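Protein-L-isoaspartate O-methyltransferase beta-aspartate methyltransferase (Plasmodium falciparum, PDB 2PBF) probably catalyses S-adenosylmethionine-dependent methylation of L-isoaspartyl residues in damaged proteins, a first step in their repair. Local coordinates at residues 169-174 against 192-197. Numbering follows the deposited sequence.
Sequences GASASE and PIEEDY. With SAH (S-adenosyl-L-homocysteine), chain C.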
# COMPACT_ATOMS: atom_id res chain seq x y z
N GLY A 169 -3.15 -3.68 3.09
CA GLY A 169 -4.39 -3.23 2.45
C GLY A 169 -5.56 -4.20 2.63
O GLY A 169 -6.50 -4.17 1.85
N ALA A 170 -5.47 -5.03 3.68
CA ALA A 170 -6.47 -6.02 4.00
C ALA A 170 -6.52 -6.16 5.51
O ALA A 170 -5.51 -5.96 6.20
CB ALA A 170 -6.18 -7.36 3.30
N SER A 171 -7.72 -6.47 6.01
CA SER A 171 -7.98 -6.51 7.43
C SER A 171 -7.58 -7.84 8.07
O SER A 171 -7.84 -8.92 7.52
CB SER A 171 -9.47 -6.29 7.67
OG SER A 171 -9.74 -6.34 9.03
N ALA A 172 -6.97 -7.75 9.24
CA ALA A 172 -6.44 -8.90 9.93
C ALA A 172 -7.29 -9.19 11.16
O ALA A 172 -7.68 -8.27 11.89
CB ALA A 172 -5.01 -8.62 10.36
N SER A 173 -7.54 -10.48 11.40
CA SER A 173 -8.22 -10.94 12.62
C SER A 173 -7.47 -10.48 13.88
O SER A 173 -8.07 -10.21 14.92
CB SER A 173 -8.41 -12.46 12.61
OG SER A 173 -7.18 -13.16 12.52
N GLU A 174 -6.14 -10.41 13.76
CA GLU A 174 -5.26 -9.85 14.80
C GLU A 174 -3.92 -9.43 14.19
O GLU A 174 -3.59 -9.86 13.08
CB GLU A 174 -5.07 -10.83 15.98
CG GLU A 174 -4.18 -12.05 15.70
CD GLU A 174 -4.92 -13.18 15.01
OE1 GLU A 174 -5.98 -13.62 15.52
OE2 GLU A 174 -4.43 -13.65 13.96
N PRO A 192 -5.47 -2.48 9.07
CA PRO A 192 -6.78 -2.67 9.73
C PRO A 192 -6.78 -3.95 10.57
O PRO A 192 -6.36 -4.99 10.09
CB PRO A 192 -7.76 -2.79 8.55
CG PRO A 192 -6.91 -2.45 7.28
CD PRO A 192 -5.53 -2.90 7.65
N ILE A 193 -7.26 -3.87 11.81
CA ILE A 193 -7.42 -5.06 12.67
C ILE A 193 -8.88 -5.17 13.14
O ILE A 193 -9.45 -4.19 13.63
CB ILE A 193 -6.40 -5.06 13.84
CG1 ILE A 193 -4.95 -5.01 13.29
CG2 ILE A 193 -6.58 -6.31 14.76
CD1 ILE A 193 -3.94 -4.41 14.23
N GLU A 194 -9.50 -6.34 12.94
CA GLU A 194 -10.84 -6.62 13.49
C GLU A 194 -10.82 -6.46 15.02
O GLU A 194 -10.17 -7.22 15.75
CB GLU A 194 -11.31 -8.04 13.21
CG GLU A 194 -11.29 -8.56 11.80
CD GLU A 194 -11.65 -10.06 11.74
OE1 GLU A 194 -12.02 -10.64 12.80
OE2 GLU A 194 -11.58 -10.66 10.64
N GLU A 195 -11.54 -5.46 15.48
CA GLU A 195 -11.66 -5.22 16.90
C GLU A 195 -13.14 -5.23 17.22
O GLU A 195 -13.86 -4.27 16.92
CB GLU A 195 -11.06 -3.87 17.20
CG GLU A 195 -11.00 -3.53 18.66
CD GLU A 195 -10.08 -2.38 18.88
OE1 GLU A 195 -10.58 -1.29 19.21
OE2 GLU A 195 -8.85 -2.58 18.66
N ASP A 196 -13.57 -6.35 17.82
CA ASP A 196 -14.98 -6.66 18.12
C ASP A 196 -15.84 -6.59 16.86
O ASP A 196 -15.78 -7.50 16.02
CB ASP A 196 -15.52 -5.82 19.28
N TYR A 197 -16.59 -5.49 16.69
CA TYR A 197 -17.58 -5.38 15.61
C TYR A 197 -17.22 -4.38 14.54
O TYR A 197 -18.07 -3.99 13.74
CB TYR A 197 -18.98 -5.01 16.17
CG TYR A 197 -19.52 -6.12 17.00
CD1 TYR A 197 -20.11 -7.25 16.40
CD2 TYR A 197 -19.36 -6.10 18.37
CE1 TYR A 197 -20.57 -8.28 17.17
CE2 TYR A 197 -19.80 -7.12 19.16
CZ TYR A 197 -20.40 -8.20 18.56
OH TYR A 197 -20.82 -9.18 19.39
N SAH C . -3.87 -1.87 -2.02
CA SAH C . -4.79 -2.71 -2.83
CB SAH C . -5.80 -3.36 -1.91
CG SAH C . -6.42 -4.55 -2.63
SD SAH C . -7.62 -5.39 -1.60
C SAH C . -5.49 -1.94 -3.95
O SAH C . -5.98 -0.83 -3.70
OXT SAH C . -5.57 -2.41 -5.11
C5' SAH C . -6.44 -6.29 -0.57
C4' SAH C . -5.55 -7.31 -1.29
O4' SAH C . -4.96 -8.10 -0.31
C3' SAH C . -6.24 -8.27 -2.25
O3' SAH C . -5.68 -8.12 -3.54
C2' SAH C . -5.98 -9.65 -1.66
O2' SAH C . -5.76 -10.63 -2.66
C1' SAH C . -4.73 -9.39 -0.85
N9 SAH C . -4.50 -10.31 0.30
C8 SAH C . -5.46 -10.81 1.13
N7 SAH C . -4.84 -11.56 2.07
C5 SAH C . -3.51 -11.56 1.85
C6 SAH C . -2.44 -12.18 2.49
N6 SAH C . -2.59 -12.96 3.55
N1 SAH C . -1.16 -11.96 2.04
C2 SAH C . -0.95 -11.16 0.93
N3 SAH C . -2.03 -10.58 0.31
C4 SAH C . -3.29 -10.77 0.75
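Ala-172 and Ile-193 form a single parallel beta bridge in the Rossmann-like methyltransferase domain, beyond the C-terminal end of strand 163-168. That strand, helix 177-182 and strand 187-195 make a beta-alpha-beta crossover, and the loop 169-174 that leaves the first strand still runs alongside the second.

Two backbone hydrogen bonds hold the bridge, both made by Ala-172 and straddling Ile-193. Ala-172 N donates to Pro-192 O at 3.0 Å, with 165° at the hydrogen, and Glu-194 N donates to Ala-172 O at 2.9 Å. A CA-H...O contact supports each carbonyl: Ser-171 CA approaches Pro-192 O, and Ile-193 CA approaches Ala-172 O at 3.3 Å. On the loop's part, Ser-171 also makes backbone bonds to Val-222 and Leu-224.

Van der Waals packing follows the same register. The Pro-192 ring packs against the loop, its CD 3.4 Å from Ala-170 O and its CB against CA and CB of Ser-171. In Ile-193 the branch CG2, anti to the backbone N, reaches Ala-172 O and then Glu-174 CA at 3.8 Å.

At its start the loop enters the cofactor pocket: Gly-169 O sits 3.2 Å from SAH C5', and Ala-170 CB faces the ribose near O4'.

At the solvent-facing end the acidic side chains behave differently. Glu-174, whose CB points away from strand 187-195, puts OE2 in a salt bridge with Lys-226 NZ, and the same oxygen accepts a weak bond from Ser-173 OG. Glu-194 instead packs its CG near Ala-172 O and Ser-171 OG, and an extended chi2 of 173° carries CD over Ser-173. The carboxylate of Glu-194 lies broadside to Ser-173, whose CA stands almost directly above the flat face, 3.6 Å from Glu-194 CD.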